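Local coordinates for PLP-Dependent L-Arginine Hydroxylase MppP (PDB 5DJ3), which uses pyridoxal 5'-phosphate to hydroxylate L-arginine and belongs to a family of pyridoxal-phosphate-dependent aminotransferases, at residues V111-D116 / N159-R164; V184-T189 / R212-E217. All coordinates share one frame; numbering follows the deposited sequence.

Contact 1. Residues V111-D116 / N159-R164. With 5DK ((E)-N~2~-({3-hydroxy-2-methyl-5-[(phosphonooxy)methyl]pyridin-4-yl}methylidene)-D-arginine), chain E.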
ATOM      1  N   VAL A 111     -14.329  18.744  -2.393  1.00 22.45           N
ATOM      2  CA  VAL A 111     -13.767  20.061  -2.115  1.00 23.90           C
ATOM      3  C   VAL A 111     -12.654  20.389  -3.120  1.00 25.57           C
ATOM      4  O   VAL A 111     -11.850  19.531  -3.530  1.00 18.14           O
ATOM      5  CB  VAL A 111     -13.266  20.164  -0.661  1.00 23.75           C
ATOM      6  CG1 VAL A 111     -12.020  19.262  -0.401  1.00 24.16           C
ATOM      7  CG2 VAL A 111     -12.908  21.591  -0.362  1.00 24.10           C
ATOM      8  N   HIS A 112     -12.607  21.653  -3.501  1.00 20.03           N
ATOM      9  CA  HIS A 112     -11.702  22.170  -4.501  1.00 21.45           C
ATOM     10  C   HIS A 112     -11.172  23.523  -3.987  1.00 24.24           C
ATOM     11  O   HIS A 112     -11.974  24.387  -3.623  1.00 23.88           O
ATOM     12  CB  HIS A 112     -12.455  22.328  -5.839  1.00 20.46           C
ATOM     13  CG  HIS A 112     -11.606  22.789  -6.981  1.00 20.64           C
ATOM     14  ND1 HIS A 112     -11.753  24.026  -7.566  1.00 23.87           N
ATOM     15  CD2 HIS A 112     -10.614  22.167  -7.663  1.00 42.13           C
ATOM     16  CE1 HIS A 112     -10.892  24.146  -8.561  1.00 26.17           C
ATOM     17  NE2 HIS A 112     -10.177  23.037  -8.633  1.00 32.37           N
ATOM     18  N   PRO A 113      -9.841  23.712  -3.934  1.00 23.74           N
ATOM     19  CA  PRO A 113      -8.788  22.754  -4.287  1.00 24.38           C
ATOM     20  C   PRO A 113      -8.658  21.675  -3.225  1.00 22.39           C
ATOM     21  O   PRO A 113      -9.264  21.817  -2.166  1.00 21.22           O
ATOM     22  CB  PRO A 113      -7.527  23.623  -4.340  1.00 24.71           C
ATOM     23  CG  PRO A 113      -7.721  24.634  -3.323  1.00 26.14           C
ATOM     24  CD  PRO A 113      -9.253  24.935  -3.343  1.00 22.81           C
ATOM     25  N   THR A 114      -7.913  20.614  -3.513  1.00 24.83           N
ATOM     26  CA  THR A 114      -7.500  19.639  -2.503  1.00 22.31           C
ATOM     27  C   THR A 114      -6.319  18.885  -3.104  1.00 23.23           C
ATOM     28  O   THR A 114      -5.911  19.157  -4.233  1.00 28.37           O
ATOM     29  CB  THR A 114      -8.680  18.720  -2.064  1.00 19.22           C
ATOM     30  OG1 THR A 114      -8.357  18.035  -0.856  1.00 19.62           O
ATOM     31  CG2 THR A 114      -9.052  17.684  -3.080  1.00 23.67           C
ATOM     32  N   PHE A 115      -5.735  17.980  -2.319  1.00 23.86           N
ATOM     33  CA  PHE A 115      -4.701  17.075  -2.809  1.00 24.79           C
ATOM     34  C   PHE A 115      -5.214  16.269  -3.994  1.00 24.89           C
ATOM     35  O   PHE A 115      -6.274  15.643  -3.925  1.00 24.50           O
ATOM     36  CB  PHE A 115      -4.244  16.134  -1.689  1.00 31.86           C
ATOM     37  CG  PHE A 115      -3.112  15.224  -2.081  1.00 41.77           C
ATOM     38  CD1 PHE A 115      -1.969  15.730  -2.680  1.00 47.89           C
ATOM     39  CD2 PHE A 115      -3.206  13.859  -1.860  1.00 54.26           C
ATOM     40  CE1 PHE A 115      -0.924  14.893  -3.042  1.00 52.75           C
ATOM     41  CE2 PHE A 115      -2.165  13.008  -2.201  1.00 52.40           C
ATOM     42  CZ  PHE A 115      -1.021  13.516  -2.809  1.00 47.60           C
ATOM     43  N   ASP A 116      -4.463  16.309  -5.101  1.00 22.26           N
ATOM     44  CA  ASP A 116      -5.004  15.939  -6.404  1.00 23.83           C
ATOM     45  C   ASP A 116      -5.138  14.435  -6.583  1.00 22.59           C
ATOM     46  O   ASP A 116      -5.961  13.999  -7.406  1.00 21.08           O
ATOM     47  CB  ASP A 116      -4.141  16.527  -7.514  1.00 34.47           C
ATOM     48  CG  ASP A 116      -2.728  16.064  -7.439  1.00 38.38           C
ATOM     49  OD1 ASP A 116      -2.216  15.908  -6.311  1.00 49.80           O
ATOM     50  OD2 ASP A 116      -2.131  15.855  -8.510  1.00 41.65           O
ATOM     51  N   ASN A 159      -7.857  20.985   5.169  1.00 25.02           N
ATOM     52  CA  ASN A 159      -7.577  20.818   3.751  1.00 22.54           C
ATOM     53  C   ASN A 159      -6.095  21.048   3.474  1.00 26.35           C
ATOM     54  O   ASN A 159      -5.405  21.802   4.172  1.00 25.47           O
ATOM     55  CB  ASN A 159      -8.381  21.791   2.897  1.00 20.47           C
ATOM     56  CG  ASN A 159      -8.505  21.351   1.437  1.00 21.27           C
ATOM     57  OD1 ASN A 159      -8.160  20.210   1.065  1.00 22.08           O
ATOM     58  ND2 ASN A 159      -9.039  22.240   0.603  1.00 19.96           N
ATOM     59  N   ASN A 160      -5.633  20.377   2.441  1.00 21.74           N
ATOM     60  CA  ASN A 160      -4.326  20.526   1.867  1.00 27.55           C
ATOM     61  C   ASN A 160      -4.615  21.001   0.478  1.00 24.62           C
ATOM     62  O   ASN A 160      -5.201  20.248  -0.272  1.00 21.56           O
ATOM     63  CB  ASN A 160      -3.610  19.191   1.850  1.00 21.24           C
ATOM     64  CG  ASN A 160      -2.385  19.182   1.003  1.00 26.76           C
ATOM     65  OD1 ASN A 160      -1.898  20.211   0.520  1.00 27.93           O
ATOM     66  ND2 ASN A 160      -1.818  18.001   0.869  1.00 29.30           N
ATOM     67  N   PRO A 161      -4.122  22.182   0.095  1.00 23.17           N
ATOM     68  CA  PRO A 161      -3.008  22.937   0.677  1.00 23.43           C
ATOM     69  C   PRO A 161      -3.371  24.142   1.536  1.00 25.63           C
ATOM     70  O   PRO A 161      -2.467  24.852   1.987  1.00 25.18           O
ATOM     71  CB  PRO A 161      -2.266  23.427  -0.576  1.00 29.00           C
ATOM     72  CG  PRO A 161      -3.398  23.701  -1.558  1.00 34.59           C
ATOM     73  CD  PRO A 161      -4.496  22.694  -1.234  1.00 31.35           C
ATOM     74  N   THR A 162      -4.656  24.380   1.765  1.00 23.26           N
ATOM     75  CA  THR A 162      -5.103  25.644   2.346  1.00 25.98           C
ATOM     76  C   THR A 162      -5.023  25.661   3.871  1.00 27.81           C
ATOM     77  O   THR A 162      -4.955  26.746   4.461  1.00 25.58           O
ATOM     78  CB  THR A 162      -6.558  25.938   1.929  1.00 23.54           C
ATOM     79  OG1 THR A 162      -7.420  24.963   2.536  1.00 22.25           O
ATOM     80  CG2 THR A 162      -6.710  25.919   0.401  1.00 37.54           C
ATOM     81  N   GLY A 163      -5.047  24.497   4.512  1.00 22.97           N
ATOM     82  CA  GLY A 163      -5.124  24.381   5.956  1.00 26.46           C
ATOM     83  C   GLY A 163      -6.514  24.540   6.533  1.00 29.93           C
ATOM     84  O   GLY A 163      -6.685  24.427   7.762  1.00 26.60           O
ATOM     85  N   ARG A 164      -7.493  24.821   5.686  1.00 22.59           N
ATOM     86  CA  ARG A 164      -8.840  25.172   6.123  1.00 29.57           C
ATOM     87  C   ARG A 164      -9.521  24.001   6.851  1.00 22.30           C
ATOM     88  O   ARG A 164      -9.605  22.888   6.317  1.00 19.73           O
ATOM     89  CB  ARG A 164      -9.651  25.586   4.892  1.00 36.63           C
ATOM     90  CG  ARG A 164     -11.021  26.171   5.179  1.00 56.62           C
ATOM     91  CD  ARG A 164     -11.014  27.699   5.064  1.00 60.92           C
ATOM     92  NE  ARG A 164     -12.356  28.269   5.224  1.00 53.30           N
ATOM     93  CZ  ARG A 164     -13.052  28.883   4.268  1.00 41.48           C
ATOM     94  NH1 ARG A 164     -12.554  29.038   3.043  1.00 44.97           N
ATOM     95  NH2 ARG A 164     -14.258  29.369   4.556  1.00 38.46           N
TER
HETATM   96  C2  5DK E 500      -4.196  13.936   1.944  1.00 32.91           C
HETATM   97  C3  5DK E 500      -2.900  14.218   1.539  1.00 46.13           C
HETATM   98  C4  5DK E 500      -2.070  13.200   1.074  1.00 86.35           C
HETATM   99  C5  5DK E 500      -2.630  11.922   1.038  1.00 90.19           C
HETATM  100  C6  5DK E 500      -3.934  11.709   1.464  1.00 62.12           C
HETATM  101  CB  5DK E 500       2.072  13.707   0.426  1.00139.05           C
HETATM  102  O3  5DK E 500      -2.483  15.546   1.609  1.00 34.06           O
HETATM  103  O1P 5DK E 500       0.834   8.812   2.676  1.00 25.12           O
HETATM  104  O2P 5DK E 500      -0.590   8.022   0.783  1.00 24.28           O
HETATM  105  O3P 5DK E 500       1.192   9.630   0.350  1.00 28.09           O
HETATM  106  O4P 5DK E 500      -0.884  10.478   1.587  1.00 47.18           O
HETATM  107  N   5DK E 500      -0.161  14.568   0.778  1.00 99.08           N
HETATM  108  P   5DK E 500       0.157   9.232   1.374  1.00 28.63           P
HETATM  109  C2A 5DK E 500      -5.055  15.117   2.417  1.00 20.03           C
HETATM  110  C4A 5DK E 500      -0.600  13.401   0.596  1.00134.72           C
HETATM  111  C5A 5DK E 500      -1.782  10.743   0.549  1.00 89.29           C
HETATM  112  N1  5DK E 500      -4.679  12.699   1.902  1.00 30.83           N
HETATM  113  CA  5DK E 500       1.044  14.749  -0.031  1.00 97.87           C
HETATM  114  C   5DK E 500       1.633  16.152   0.148  1.00 35.57           C
HETATM  115  O   5DK E 500       0.996  17.084   0.666  1.00 25.66           O
HETATM  116  CG  5DK E 500       2.871  13.096  -0.753  1.00271.85           C
HETATM  117  CD  5DK E 500       3.301  11.651  -0.410  1.00136.96           C
HETATM  118  NE  5DK E 500       4.591  11.680   0.294  1.00146.67           N
HETATM  119  CZ  5DK E 500       5.403  10.460   0.408  1.00110.94           C
HETATM  120  NH1 5DK E 500       4.791   9.130   0.277  1.00158.97           N
HETATM  121  NH2 5DK E 500       6.634  10.563   0.642  1.00114.25           N
HETATM  122  OXT 5DK E 500       2.792  16.457  -0.230  1.00 27.09           O

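Contact 2. Residues V184-T189 / R212-E217. With 5DK ((E)-N~2~-({3-hydroxy-2-methyl-5-[(phosphonooxy)methyl]pyridin-4-yl}methylidene)-D-arginine), chain E.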
ATOM      1  N   VAL A 184     -23.561   9.553   1.092  1.00 22.42           N
ATOM      2  CA  VAL A 184     -22.377   9.220   1.883  1.00 26.12           C
ATOM      3  C   VAL A 184     -21.581  10.492   2.162  1.00 25.19           C
ATOM      4  O   VAL A 184     -21.210  11.222   1.239  1.00 17.11           O
ATOM      5  CB  VAL A 184     -21.505   8.184   1.146  1.00 26.53           C
ATOM      6  CG1 VAL A 184     -20.217   7.940   1.931  1.00 26.90           C
ATOM      7  CG2 VAL A 184     -22.301   6.839   0.878  1.00 20.27           C
ATOM      8  N   LEU A 185     -21.264  10.740   3.429  1.00 19.81           N
ATOM      9  CA  LEU A 185     -20.333  11.798   3.796  1.00 19.04           C
ATOM     10  C   LEU A 185     -18.945  11.205   4.041  1.00 18.89           C
ATOM     11  O   LEU A 185     -18.770  10.373   4.933  1.00 19.49           O
ATOM     12  CB  LEU A 185     -20.830  12.576   5.016  1.00 23.42           C
ATOM     13  CG  LEU A 185     -19.884  13.691   5.479  1.00 18.75           C
ATOM     14  CD1 LEU A 185     -19.518  14.695   4.376  1.00 19.46           C
ATOM     15  CD2 LEU A 185     -20.458  14.407   6.667  1.00 23.37           C
ATOM     16  N   ALA A 186     -17.960  11.657   3.265  1.00 16.87           N
ATOM     17  CA  ALA A 186     -16.601  11.140   3.317  1.00 20.70           C
ATOM     18  C   ALA A 186     -15.628  12.245   3.720  1.00 24.77           C
ATOM     19  O   ALA A 186     -15.641  13.332   3.126  1.00 19.53           O
ATOM     20  CB  ALA A 186     -16.179  10.554   1.954  1.00 17.63           C
ATOM     21  N   LEU A 187     -14.774  11.967   4.705  1.00 22.14           N
ATOM     22  CA  LEU A 187     -13.782  12.938   5.156  1.00 20.63           C
ATOM     23  C   LEU A 187     -12.366  12.379   5.037  1.00 18.20           C
ATOM     24  O   LEU A 187     -12.119  11.204   5.325  1.00 19.50           O
ATOM     25  CB  LEU A 187     -14.014  13.353   6.603  1.00 26.02           C
ATOM     26  CG  LEU A 187     -15.396  13.741   7.105  1.00 23.87           C
ATOM     27  CD1 LEU A 187     -15.349  14.085   8.586  1.00 21.68           C
ATOM     28  CD2 LEU A 187     -15.943  14.927   6.322  1.00 24.12           C
ATOM     29  N   ASP A 188     -11.428  13.223   4.612  1.00 23.94           N
ATOM     30  CA  ASP A 188     -10.009  12.898   4.670  1.00 25.87           C
ATOM     31  C   ASP A 188      -9.363  13.816   5.705  1.00 22.67           C
ATOM     32  O   ASP A 188      -9.365  15.043   5.556  1.00 21.59           O
ATOM     33  CB  ASP A 188      -9.357  13.022   3.284  1.00 20.49           C
ATOM     34  CG  ASP A 188      -7.806  12.849   3.322  1.00 31.14           C
ATOM     35  OD1 ASP A 188      -7.175  13.171   4.351  1.00 26.91           O
ATOM     36  OD2 ASP A 188      -7.216  12.388   2.316  1.00 28.28           O
ATOM     37  N   THR A 189      -8.811  13.219   6.747  1.00 21.93           N
ATOM     38  CA  THR A 189      -8.369  13.956   7.927  1.00 24.69           C
ATOM     39  C   THR A 189      -6.875  13.770   8.195  1.00 22.97           C
ATOM     40  O   THR A 189      -6.419  13.857   9.340  1.00 21.86           O
ATOM     41  CB  THR A 189      -9.197  13.544   9.143  1.00 28.74           C
ATOM     42  OG1 THR A 189      -9.087  12.120   9.362  1.00 24.37           O
ATOM     43  CG2 THR A 189     -10.660  13.932   8.937  1.00 32.95           C
ATOM     44  N   ARG A 212     -24.784   7.998   6.387  1.00 24.67           N
ATOM     45  CA  ARG A 212     -23.730   7.093   5.976  1.00 23.39           C
ATOM     46  C   ARG A 212     -22.459   7.921   5.910  1.00 23.56           C
ATOM     47  O   ARG A 212     -22.498   9.053   5.408  1.00 21.19           O
ATOM     48  CB  ARG A 212     -24.053   6.471   4.606  1.00 24.05           C
ATOM     49  CG  ARG A 212     -25.427   5.762   4.517  1.00 26.79           C
ATOM     50  CD  ARG A 212     -25.892   5.657   3.076  1.00 23.62           C
ATOM     51  NE  ARG A 212     -25.085   4.772   2.228  1.00 34.58           N
ATOM     52  CZ  ARG A 212     -24.929   4.932   0.910  1.00 33.47           C
ATOM     53  NH1 ARG A 212     -25.504   5.961   0.276  1.00 30.61           N
ATOM     54  NH2 ARG A 212     -24.214   4.057   0.211  1.00 30.01           N
ATOM     55  N   TRP A 213     -21.366   7.423   6.502  1.00 19.17           N
ATOM     56  CA  TRP A 213     -20.124   8.194   6.538  1.00 23.15           C
ATOM     57  C   TRP A 213     -18.905   7.286   6.427  1.00 22.68           C
ATOM     58  O   TRP A 213     -18.941   6.096   6.744  1.00 21.83           O
ATOM     59  CB  TRP A 213     -19.995   9.067   7.806  1.00 18.86           C
ATOM     60  CG  TRP A 213     -20.110   8.348   9.089  1.00 20.97           C
ATOM     61  CD1 TRP A 213     -21.219   8.232   9.844  1.00 22.83           C
ATOM     62  CD2 TRP A 213     -19.067   7.643   9.795  1.00 23.26           C
ATOM     63  NE1 TRP A 213     -20.965   7.483  10.971  1.00 22.93           N
ATOM     64  CE2 TRP A 213     -19.654   7.108  10.974  1.00 24.39           C
ATOM     65  CE3 TRP A 213     -17.714   7.399   9.541  1.00 21.26           C
ATOM     66  CZ2 TRP A 213     -18.937   6.347  11.901  1.00 23.80           C
ATOM     67  CZ3 TRP A 213     -16.982   6.631  10.482  1.00 24.09           C
ATOM     68  CH2 TRP A 213     -17.602   6.124  11.645  1.00 22.99           C
ATOM     69  N   VAL A 214     -17.822   7.887   5.974  1.00 20.98           N
ATOM     70  CA  VAL A 214     -16.499   7.264   5.966  1.00 21.76           C
ATOM     71  C   VAL A 214     -15.446   8.343   6.260  1.00 20.06           C
ATOM     72  O   VAL A 214     -15.544   9.491   5.809  1.00 22.05           O
ATOM     73  CB  VAL A 214     -16.211   6.520   4.629  1.00 29.38           C
ATOM     74  CG1 VAL A 214     -16.631   7.340   3.468  1.00 44.19           C
ATOM     75  CG2 VAL A 214     -14.723   6.187   4.497  1.00 25.35           C
ATOM     76  N   VAL A 215     -14.452   7.975   7.052  1.00 18.35           N
ATOM     77  CA  VAL A 215     -13.344   8.858   7.381  1.00 19.22           C
ATOM     78  C   VAL A 215     -12.058   8.113   7.083  1.00 18.69           C
ATOM     79  O   VAL A 215     -11.920   6.940   7.463  1.00 24.02           O
ATOM     80  CB  VAL A 215     -13.372   9.285   8.861  1.00 22.43           C
ATOM     81  CG1 VAL A 215     -12.255  10.278   9.124  1.00 22.00           C
ATOM     82  CG2 VAL A 215     -14.722   9.860   9.244  1.00 21.31           C
ATOM     83  N   ILE A 216     -11.112   8.796   6.441  1.00 17.31           N
ATOM     84  CA  ILE A 216      -9.758   8.297   6.271  1.00 19.18           C
ATOM     85  C   ILE A 216      -8.839   9.149   7.142  1.00 21.66           C
ATOM     86  O   ILE A 216      -8.473  10.282   6.787  1.00 21.69           O
ATOM     87  CB  ILE A 216      -9.306   8.314   4.807  1.00 19.75           C
ATOM     88  CG1 ILE A 216     -10.213   7.446   3.945  1.00 21.12           C
ATOM     89  CG2 ILE A 216      -7.859   7.866   4.716  1.00 20.39           C
ATOM     90  CD1 ILE A 216      -9.912   7.596   2.453  1.00 23.76           C
ATOM     91  N   GLU A 217      -8.417   8.582   8.265  1.00 22.23           N
ATOM     92  CA  GLU A 217      -7.361   9.175   9.070  1.00 26.93           C
ATOM     93  C   GLU A 217      -6.009   8.744   8.516  1.00 23.81           C
ATOM     94  O   GLU A 217      -5.899   7.750   7.799  1.00 28.64           O
ATOM     95  CB  GLU A 217      -7.461   8.739  10.545  1.00 27.43           C
ATOM     96  CG  GLU A 217      -8.820   8.877  11.198  1.00 26.66           C
ATOM     97  CD  GLU A 217      -9.117  10.264  11.779  1.00 22.54           C
ATOM     98  OE1 GLU A 217      -8.225  11.178  11.808  1.00 22.99           O
ATOM     99  OE2 GLU A 217     -10.290  10.454  12.164  1.00 25.29           O
TER
HETATM  100  C2  5DK E 500      -4.196  13.936   1.944  1.00 32.91           C
HETATM  101  C3  5DK E 500      -2.900  14.218   1.539  1.00 46.13           C
HETATM  102  C4  5DK E 500      -2.070  13.200   1.074  1.00 86.35           C
HETATM  103  C5  5DK E 500      -2.630  11.922   1.038  1.00 90.19           C
HETATM  104  C6  5DK E 500      -3.934  11.709   1.464  1.00 62.12           C
HETATM  105  CB  5DK E 500       2.072  13.707   0.426  1.00139.05           C
HETATM  106  O3  5DK E 500      -2.483  15.546   1.609  1.00 34.06           O
HETATM  107  O1P 5DK E 500       0.834   8.812   2.676  1.00 25.12           O
HETATM  108  O2P 5DK E 500      -0.590   8.022   0.783  1.00 24.28           O
HETATM  109  O3P 5DK E 500       1.192   9.630   0.350  1.00 28.09           O
HETATM  110  O4P 5DK E 500      -0.884  10.478   1.587  1.00 47.18           O
HETATM  111  N   5DK E 500      -0.161  14.568   0.778  1.00 99.08           N
HETATM  112  P   5DK E 500       0.157   9.232   1.374  1.00 28.63           P
HETATM  113  C2A 5DK E 500      -5.055  15.117   2.417  1.00 20.03           C
HETATM  114  C4A 5DK E 500      -0.600  13.401   0.596  1.00134.72           C
HETATM  115  C5A 5DK E 500      -1.782  10.743   0.549  1.00 89.29           C
HETATM  116  N1  5DK E 500      -4.679  12.699   1.902  1.00 30.83           N
HETATM  117  CA  5DK E 500       1.044  14.749  -0.031  1.00 97.87           C
HETATM  118  C   5DK E 500       1.633  16.152   0.148  1.00 35.57           C
HETATM  119  O   5DK E 500       0.996  17.084   0.666  1.00 25.66           O
HETATM  120  CG  5DK E 500       2.871  13.096  -0.753  1.00271.85           C
HETATM  121  CD  5DK E 500       3.301  11.651  -0.410  1.00136.96           C
HETATM  122  NE  5DK E 500       4.591  11.680   0.294  1.00146.67           N
HETATM  123  CZ  5DK E 500       5.403  10.460   0.408  1.00110.94           C
HETATM  124  NH1 5DK E 500       4.791   9.130   0.277  1.00158.97           N
HETATM  125  NH2 5DK E 500       6.634  10.563   0.642  1.00114.25           N
HETATM  126  OXT 5DK E 500       2.792  16.457  -0.230  1.00 27.09           O
HETATM  127  O   HOH W   1      -5.991  10.615   5.336  1.00 45.51           O
HETATM  128  O   HOH W   2      -5.704  11.572  10.608  1.00 26.39           O

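Contact 1. Residues V111-D116 / N159-R164
Asn159 reaches across to Pro113 and Thr114 and ties the loop after strand 152-156, with its Asn-Asn-Pro-Thr-Gly sequence, to residues 113-115, which carry the chain on from strand 107-112 in the large sheet of this aminotransferase fold. Cis peptide bonds precede both Pro113 and Pro161. Both ends of the Asn159 amide are engaged, which fixes its rotation. Its ND2 donates almost straight to Pro113 O (2.8 Å, 171°) and also bonds Glu134, while OD1 accepts from Thr114 OG1 at 2.9 Å in the carbonyl plane and, weakly, from Asn160 N; that hydroxyl is paired with Thr156 as well. The neighbouring Asn160 turns to the D-arginine aldimine of the cofactor (5DK): ND2 donates to the 5DK phenolic O3 (2.6 Å) and to its carboxylate O (3.0 Å), and OD1 is held by Arg352. Phe115, with CG anti to the backbone N (chi1 -176°), lays its ring over the aldimine, 5DK C4A standing 3.2 Å above the plane near the rim. With an alanine here, C4A and the pyridine would probably lose the flat surface on that side and be freer to tilt. Thr162 OG1 bonds Glu134 and closes an ST turn by accepting from Arg164 N at 3.2 Å.

Contact 2. Residues V184-T189 / R212-E217
Strands 184-188 and 212-218 pair in parallel from Leu185 with Trp213 to Asp188 with Ile216, as neighbours in the large central sheet and as the two strands of a beta-alpha-beta unit whose helix is 202-209. The segments run at 13° to each other, and a ladder of backbone hydrogen bonds alternates between them: Leu185 N to Arg212 O, Val214 N to Leu185 O, Leu187 N to Val214 O (2.8 Å), Ile216 N to Leu187 O, and Thr189 N to Ile216 O, the last almost straight at 177°. Leu185, Leu187, Trp213 and Val215 share one face, where helix 202-209 packs on Leu185, Trp213 and Val215. On the other, Val214 and Ile216 meet helix 90-101. There Val214 CG1, between its backbone N and carbonyl carbon (chi1 44°), lies 3.6 Å from Ala186 CB. At the Val184 end of the pair, Val184 CG2 sits over the centre of one face of the Arg212 guanidinium, 3.2 Å from CZ, while the NH1 and NE of that arginine bond the carbonyls of Gly182 and Ile239. At the other end, Thr189 OG1 donates to Glu217 OE1 (2.8 Å) from above the carboxylate plane; OE2 takes a salt bridge from Arg192 and a hydrogen bond with Tyr203. One water links Ile216 O (2.9 Å) and, more weakly, Asp188 OD1, which also accepts from Ser190 N. The second carboxylate oxygen, Asp188 OD2, lies 2.6 Å from the pyridine N1 of 5DK. That closeness is consistent with the aspartate of fold type I enzymes that favours a protonated ring nitrogen, so the carboxylate of Asp188 probably helps the cofactor draw electrons from the substrate.

How the contacts relate
Both contacts are buried and reach the same sheet, where strand 152-156 lies between strands 107-112 and 184-188; their centres are about 15 Å apart, and they do not touch. Contact 2 joins adjacent strands along their length, so regular backbone bonds and aliphatic packing dominate. Contact 1 joins the 159-164 loop to the last part of strand 107-112 and the residues after it, and its polar bonds across the segments come from one side-chain amide, that of Asn159. The two converge on 5DK: contact 1 supplies the aromatic face and the amide at the phenolic oxygen, contact 2 the carboxylate at the ring nitrogen. Asp116, a magnesium ligand, lies in segment 111-116 but does not touch segment 159-164.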